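D-isomer specific 2-hydroxyacid dehydrogenase family protein (PDB 3HG7) probably acts as an NAD-dependent oxidoreductase of the D-isomer specific 2-hydroxyacid dehydrogenase family. Local coordinates at residues A[45-55]-A[64-75]. The protein carries 1 engineered substitution. Residues are numbered along the deposited sequence; the frame is centred on the assembly and turned at random.
Sequences IGEAHILMAEP and KANKLSWFQSTY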
ATOM      1  N   ILE A  45     -18.493  21.382  -5.879  1.00 12.60           N
ATOM      2  CA  ILE A  45     -17.704  21.112  -4.673  1.00 13.11           C
ATOM      3  C   ILE A  45     -17.948  22.144  -3.578  1.00 13.12           C
ATOM      4  O   ILE A  45     -17.908  21.810  -2.380  1.00 12.83           O
ATOM      5  CB  ILE A  45     -16.205  20.972  -4.955  1.00 14.31           C
ATOM      6  CG1 ILE A  45     -15.492  20.574  -3.659  1.00 18.29           C
ATOM      7  CG2 ILE A  45     -15.646  22.273  -5.582  1.00 18.85           C
ATOM      8  CD1 ILE A  45     -14.417  19.625  -3.791  1.00 17.61           C
ATOM      9  N   GLY A  46     -18.237  23.387  -3.985  1.00 12.95           N
ATOM     10  CA  GLY A  46     -18.535  24.428  -2.999  1.00 12.80           C
ATOM     11  C   GLY A  46     -19.762  24.114  -2.168  1.00 12.23           C
ATOM     12  O   GLY A  46     -19.925  24.682  -1.083  1.00 11.95           O
ATOM     13  N   GLU A  47     -20.620  23.230  -2.682  1.00 12.87           N
ATOM     14  CA  GLU A  47     -21.809  22.796  -1.967  1.00 14.37           C
ATOM     15  C   GLU A  47     -21.656  21.594  -1.025  1.00 11.90           C
ATOM     16  O   GLU A  47     -22.587  21.286  -0.278  1.00 12.75           O
ATOM     17  CB  GLU A  47     -22.931  22.527  -2.944  1.00 17.52           C
ATOM     18  CG  GLU A  47     -23.422  23.821  -3.575  1.00 31.93           C
ATOM     19  CD  GLU A  47     -24.440  23.574  -4.646  1.00 21.62           C
ATOM     20  OE1 GLU A  47     -24.142  23.873  -5.830  1.00 32.28           O
ATOM     21  OE2 GLU A  47     -25.528  23.048  -4.310  1.00 32.83           O
ATOM     22  N   ALA A  48     -20.494  20.953  -1.049  1.00  9.75           N
ATOM     23  CA  ALA A  48     -20.301  19.679  -0.328  1.00  9.97           C
ATOM     24  C   ALA A  48     -19.846  19.908   1.102  1.00  9.58           C
ATOM     25  O   ALA A  48     -18.786  20.515   1.346  1.00 10.18           O
ATOM     26  CB  ALA A  48     -19.288  18.825  -1.056  1.00  9.41           C
ATOM     27  N   HIS A  49     -20.646  19.428   2.045  1.00  8.96           N
ATOM     28  CA  HIS A  49     -20.163  19.284   3.416  1.00  8.99           C
ATOM     29  C   HIS A  49     -19.250  18.080   3.607  1.00  8.59           C
ATOM     30  O   HIS A  49     -18.357  18.127   4.439  1.00  8.91           O
ATOM     31  CB  HIS A  49     -21.332  19.205   4.387  1.00 10.38           C
ATOM     32  CG  HIS A  49     -22.333  20.284   4.169  1.00  9.65           C
ATOM     33  ND1 HIS A  49     -23.433  20.103   3.360  1.00 11.06           N
ATOM     34  CD2 HIS A  49     -22.377  21.572   4.589  1.00  9.72           C
ATOM     35  CE1 HIS A  49     -24.137  21.227   3.324  1.00  9.28           C
ATOM     36  NE2 HIS A  49     -23.512  22.137   4.047  1.00 11.20           N
ATOM     37  N   ILE A  50     -19.479  17.023   2.832  1.00  8.39           N
ATOM     38  CA  ILE A  50     -18.697  15.788   2.962  1.00  7.91           C
ATOM     39  C   ILE A  50     -18.177  15.471   1.592  1.00  8.35           C
ATOM     40  O   ILE A  50     -18.894  15.644   0.624  1.00  9.20           O
ATOM     41  CB  ILE A  50     -19.576  14.600   3.461  1.00  8.36           C
ATOM     42  CG1 ILE A  50     -20.244  14.993   4.802  1.00  8.41           C
ATOM     43  CG2 ILE A  50     -18.695  13.339   3.708  1.00  8.54           C
ATOM     44  CD1 ILE A  50     -21.130  13.910   5.361  1.00  9.92           C
ATOM     45  N   LEU A  51     -16.942  14.990   1.501  1.00  7.35           N
ATOM     46  CA  LEU A  51     -16.407  14.577   0.199  1.00  8.35           C
ATOM     47  C   LEU A  51     -15.844  13.142   0.309  1.00  9.53           C
ATOM     48  O   LEU A  51     -15.162  12.803   1.293  1.00 10.15           O
ATOM     49  CB  LEU A  51     -15.286  15.540  -0.192  1.00 10.32           C
ATOM     50  CG  LEU A  51     -14.603  15.291  -1.540  1.00 14.39           C
ATOM     51  CD1 LEU A  51     -15.561  15.625  -2.684  1.00 10.90           C
ATOM     52  CD2 LEU A  51     -13.335  16.141  -1.623  1.00 11.90           C
ATOM     53  N   MET A  52     -16.125  12.294  -0.682  1.00 10.08           N
ATOM     54  CA  MET A  52     -15.396  11.009  -0.771  1.00 10.41           C
ATOM     55  C   MET A  52     -14.738  10.956  -2.150  1.00 10.04           C
ATOM     56  O   MET A  52     -15.441  11.083  -3.159  1.00 10.92           O
ATOM     57  CB  MET A  52     -16.326   9.816  -0.596  1.00 10.88           C
ATOM     58  CG  MET A  52     -15.571   8.446  -0.724  1.00 15.64           C
ATOM     59  SD  MET A  52     -16.015   7.059   0.391  1.00 12.18           S
ATOM     60  CE  MET A  52     -17.691   6.866  -0.158  1.00 15.37           C
ATOM     61  N   ALA A  53     -13.419  10.807  -2.177  1.00 10.26           N
ATOM     62  CA  ALA A  53     -12.646  11.034  -3.419  1.00 10.50           C
ATOM     63  C   ALA A  53     -11.279  10.435  -3.321  1.00 10.49           C
ATOM     64  O   ALA A  53     -10.803  10.127  -2.227  1.00  9.84           O
ATOM     65  CB  ALA A  53     -12.480  12.535  -3.671  1.00 10.54           C
ATOM     66  N   GLU A  54     -10.631  10.274  -4.479  1.00 11.02           N
ATOM     67  CA  GLU A  54      -9.197   9.990  -4.475  1.00 10.74           C
ATOM     68  C   GLU A  54      -8.554  11.334  -4.220  1.00 10.73           C
ATOM     69  O   GLU A  54      -9.024  12.359  -4.750  1.00  9.74           O
ATOM     70  CB  GLU A  54      -8.743   9.405  -5.822  1.00 11.46           C
ATOM     71  CG  GLU A  54      -9.011   7.925  -5.940  1.00 16.10           C
ATOM     72  CD  GLU A  54     -10.425   7.633  -6.392  1.00 13.37           C
ATOM     73  OE1 GLU A  54     -10.737   7.955  -7.556  1.00 16.38           O
ATOM     74  OE2 GLU A  54     -11.192   7.001  -5.629  1.00 15.71           O
ATOM     75  N   PRO A  55      -7.502  11.365  -3.375  1.00 10.91           N
ATOM     76  CA  PRO A  55      -6.776  12.626  -3.116  1.00 10.94           C
ATOM     77  C   PRO A  55      -6.392  13.421  -4.351  1.00 11.79           C
ATOM     78  O   PRO A  55      -6.642  14.627  -4.380  1.00 11.31           O
ATOM     79  CB  PRO A  55      -5.525  12.148  -2.398  1.00 11.04           C
ATOM     80  CG  PRO A  55      -6.022  10.986  -1.615  1.00 17.17           C
ATOM     81  CD  PRO A  55      -6.958  10.268  -2.564  1.00 11.12           C
ATOM     82  N   LYS A  64     -11.915  25.502  -3.519  1.00 10.33           N
ATOM     83  CA  LYS A  64     -13.352  25.845  -3.700  1.00 10.44           C
ATOM     84  C   LYS A  64     -14.305  25.173  -2.690  1.00  9.88           C
ATOM     85  O   LYS A  64     -15.507  25.529  -2.629  1.00  9.63           O
ATOM     86  CB  LYS A  64     -13.815  25.463  -5.113  1.00 10.84           C
ATOM     87  CG  LYS A  64     -13.133  26.296  -6.201  1.00 13.90           C
ATOM     88  CD  LYS A  64     -13.771  26.091  -7.547  1.00 12.41           C
ATOM     89  CE  LYS A  64     -13.176  27.056  -8.577  1.00 14.00           C
ATOM     90  NZ  LYS A  64     -13.701  26.807  -9.969  1.00 14.97           N
ATOM     91  N   ALA A  65     -13.758  24.239  -1.907  1.00  8.45           N
ATOM     92  CA  ALA A  65     -14.537  23.409  -0.991  1.00  7.85           C
ATOM     93  C   ALA A  65     -14.818  24.155   0.328  1.00  9.43           C
ATOM     94  O   ALA A  65     -14.415  23.710   1.414  1.00 10.28           O
ATOM     95  CB  ALA A  65     -13.845  22.019  -0.743  1.00  7.22           C
ATOM     96  N   ASN A  66     -15.516  25.288   0.208  1.00  8.98           N
ATOM     97  CA  ASN A  66     -15.676  26.191   1.348  1.00 10.59           C
ATOM     98  C   ASN A  66     -16.791  25.840   2.347  1.00 12.40           C
ATOM     99  O   ASN A  66     -16.991  26.559   3.348  1.00 13.68           O
ATOM    100  CB  ASN A  66     -15.760  27.628   0.852  1.00 10.84           C
ATOM    101  CG  ASN A  66     -14.456  28.078   0.230  1.00 16.15           C
ATOM    102  OD1 ASN A  66     -13.400  27.996   0.856  1.00 10.67           O
ATOM    103  ND2 ASN A  66     -14.519  28.544  -1.008  1.00 10.70           N
ATOM    104  N   LYS A  67     -17.488  24.734   2.088  1.00 11.08           N
ATOM    105  CA  LYS A  67     -18.419  24.169   3.068  1.00 10.37           C
ATOM    106  C   LYS A  67     -17.902  22.843   3.616  1.00  9.80           C
ATOM    107  O   LYS A  67     -18.584  22.166   4.403  1.00  9.85           O
ATOM    108  CB  LYS A  67     -19.766  23.951   2.413  1.00 11.87           C
ATOM    109  CG  LYS A  67     -20.562  25.252   2.222  1.00 17.58           C
ATOM    110  CD  LYS A  67     -21.895  24.880   1.620  1.00 15.76           C
ATOM    111  CE  LYS A  67     -22.885  26.040   1.506  1.00 21.08           C
ATOM    112  NZ  LYS A  67     -24.208  25.322   1.346  1.00 20.11           N
ATOM    113  N   LEU A  68     -16.707  22.455   3.196  1.00  9.68           N
ATOM    114  CA  LEU A  68     -16.212  21.117   3.523  1.00  9.87           C
ATOM    115  C   LEU A  68     -15.815  20.963   4.996  1.00 10.87           C
ATOM    116  O   LEU A  68     -15.029  21.768   5.503  1.00 12.05           O
ATOM    117  CB  LEU A  68     -15.017  20.755   2.627  1.00 10.08           C
ATOM    118  CG  LEU A  68     -14.406  19.362   2.867  1.00 10.77           C
ATOM    119  CD1 LEU A  68     -15.407  18.264   2.503  1.00  8.98           C
ATOM    120  CD2 LEU A  68     -13.149  19.186   2.068  1.00  9.53           C
ATOM    121  N   SER A  69     -16.388  19.944   5.638  1.00  8.62           N
ATOM    122  CA  SER A  69     -16.184  19.570   7.029  1.00  9.01           C
ATOM    123  C   SER A  69     -15.406  18.273   7.186  1.00  8.61           C
ATOM    124  O   SER A  69     -14.597  18.109   8.135  1.00  8.94           O
ATOM    125  CB  SER A  69     -17.566  19.371   7.672  1.00  8.73           C
ATOM    126  OG  SER A  69     -18.160  20.645   7.845  1.00 25.90           O
ATOM    127  N   TRP A  70     -15.707  17.320   6.304  1.00  8.74           N
ATOM    128  CA  TRP A  70     -15.089  15.981   6.347  1.00  8.75           C
ATOM    129  C   TRP A  70     -14.872  15.375   4.940  1.00  9.82           C
ATOM    130  O   TRP A  70     -15.782  15.285   4.111  1.00  9.13           O
ATOM    131  CB  TRP A  70     -15.891  15.041   7.243  1.00  9.14           C
ATOM    132  CG  TRP A  70     -15.486  13.616   7.159  1.00 10.82           C
ATOM    133  CD1 TRP A  70     -14.208  13.104   7.141  1.00  9.19           C
ATOM    134  CD2 TRP A  70     -16.367  12.502   7.042  1.00  9.11           C
ATOM    135  NE1 TRP A  70     -14.259  11.748   7.022  1.00  9.21           N
ATOM    136  CE2 TRP A  70     -15.571  11.353   6.942  1.00 10.15           C
ATOM    137  CE3 TRP A  70     -17.761  12.373   6.980  1.00 10.96           C
ATOM    138  CZ2 TRP A  70     -16.119  10.066   6.787  1.00  9.81           C
ATOM    139  CZ3 TRP A  70     -18.307  11.104   6.838  1.00  9.17           C
ATOM    140  CH2 TRP A  70     -17.483   9.961   6.754  1.00 12.12           C
ATOM    141  N   PHE A  71     -13.628  14.983   4.700  1.00  9.95           N
ATOM    142  CA  PHE A  71     -13.197  14.347   3.432  1.00 10.45           C
ATOM    143  C   PHE A  71     -12.722  12.947   3.791  1.00  9.94           C
ATOM    144  O   PHE A  71     -11.755  12.768   4.536  1.00 11.62           O
ATOM    145  CB  PHE A  71     -12.045  15.180   2.868  1.00 11.43           C
ATOM    146  CG  PHE A  71     -11.442  14.670   1.574  1.00 11.11           C
ATOM    147  CD1 PHE A  71     -11.842  13.486   0.985  1.00 12.93           C
ATOM    148  CD2 PHE A  71     -10.394  15.378   1.011  1.00 13.27           C
ATOM    149  CE1 PHE A  71     -11.205  13.012  -0.213  1.00 11.80           C
ATOM    150  CE2 PHE A  71      -9.769  14.926  -0.162  1.00 11.94           C
ATOM    151  CZ  PHE A  71     -10.185  13.729  -0.751  1.00 13.21           C
ATOM    152  N   GLN A  72     -13.443  11.958   3.297  1.00 10.22           N
ATOM    153  CA  GLN A  72     -13.023  10.563   3.369  1.00  9.43           C
ATOM    154  C   GLN A  72     -12.269  10.233   2.077  1.00 10.09           C
ATOM    155  O   GLN A  72     -12.888  10.177   0.988  1.00  9.64           O
ATOM    156  CB  GLN A  72     -14.225   9.638   3.479  1.00  9.55           C
ATOM    157  CG  GLN A  72     -13.861   8.124   3.439  1.00 12.35           C
ATOM    158  CD  GLN A  72     -13.068   7.693   4.648  1.00 12.10           C
ATOM    159  OE1 GLN A  72     -13.520   7.847   5.805  1.00 12.70           O
ATOM    160  NE2 GLN A  72     -11.863   7.160   4.405  1.00 12.53           N
ATOM    161  N   SER A  73     -10.961  10.047   2.203  1.00 11.56           N
ATOM    162  CA  SER A  73     -10.125   9.541   1.088  1.00 13.34           C
ATOM    163  C   SER A  73     -10.432   8.068   0.809  1.00 13.25           C
ATOM    164  O   SER A  73     -10.697   7.298   1.720  1.00 13.86           O
ATOM    165  CB  SER A  73      -8.631   9.711   1.381  1.00 14.20           C
ATOM    166  OG  SER A  73      -7.839   9.027   0.398  1.00 13.25           O
ATOM    167  N   THR A  74     -10.408   7.677  -0.467  1.00 13.33           N
ATOM    168  CA  THR A  74     -10.654   6.277  -0.831  1.00 14.46           C
ATOM    169  C   THR A  74      -9.341   5.534  -0.841  1.00 14.38           C
ATOM    170  O   THR A  74      -9.301   4.316  -1.050  1.00 14.96           O
ATOM    171  CB  THR A  74     -11.270   6.161  -2.284  1.00 15.79           C
ATOM    172  OG1 THR A  74     -10.432   6.865  -3.209  1.00 15.11           O
ATOM    173  CG2 THR A  74     -12.639   6.744  -2.331  1.00 15.55           C
ATOM    174  N   TYR A  75      -8.257   6.263  -0.628  1.00 14.69           N
ATOM    175  CA  TYR A  75      -6.923   5.667  -0.649  1.00 16.52           C
ATOM    176  C   TYR A  75      -6.284   5.774   0.718  1.00 15.15           C
ATOM    177  O   TYR A  75      -6.549   6.697   1.514  1.00 13.96           O
ATOM    178  CB  TYR A  75      -6.007   6.414  -1.622  1.00 19.46           C
ATOM    179  CG  TYR A  75      -6.193   6.158  -3.075  1.00 28.05           C
ATOM    180  CD1 TYR A  75      -7.004   5.121  -3.527  1.00 20.95           C
ATOM    181  CD2 TYR A  75      -5.515   6.941  -4.019  1.00 21.11           C
ATOM    182  CE1 TYR A  75      -7.135   4.859  -4.895  1.00 28.93           C
ATOM    183  CE2 TYR A  75      -5.649   6.686  -5.384  1.00 28.25           C
ATOM    184  CZ  TYR A  75      -6.459   5.647  -5.802  1.00 20.92           C
ATOM    185  OH  TYR A  75      -6.600   5.360  -7.134  1.00 28.22           O
TER
HETATM  186  O   HOH W   1     -17.354  22.481   0.058  1.00  9.44           O
HETATM  187  O   HOH W   2     -24.888  22.691   0.111  1.00 18.51           O
HETATM  188  O   HOH W   3     -25.035  24.546   3.899  1.00 17.77           O
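Leu51 and Phe71 lie side by side where strands 50-53 and 70-73 run parallel, their axes 15° apart. Leu51 CD2 sits 3.8 Å from the Phe71 ring centroid and only 1° off its normal, a CH-pi contact over the middle of one face; Ala53 O meets the same ring at its edge. Phe71 CG is anti to the backbone N (chi1 179°), which lays the ring alongside Leu51 and brings CE1 within 3.7 Å of Ala53 CB. Between the strands, Leu51 N donates to Trp70 O at 2.9 Å and Gln72 N to Leu51 O at 2.8 Å, the alternation expected of parallel strands. On the other face, Ile50 CG2 packs 3.5 Å from Trp70 CE3. At the C-terminal end, Thr74 OG1 donates to the anti lone pair of Glu54 OE2, which also binds Ser12, while Glu54 CG makes a CH-pi contact over one Tyr75 face, displaced toward the rim. The opposite end is looser and hydrated: the extended Lys67 chain runs beside His49, and a water joins Lys67 NZ to His49 NE2; His49 ND1 is hydrogen-bonded to Thr7 N. With helix 55-58 between the strands, this beta-alpha-beta unit belongs to a five-stranded parallel sheet, order 2-1-3-4-5, consistent with the family's flavodoxin-like domain.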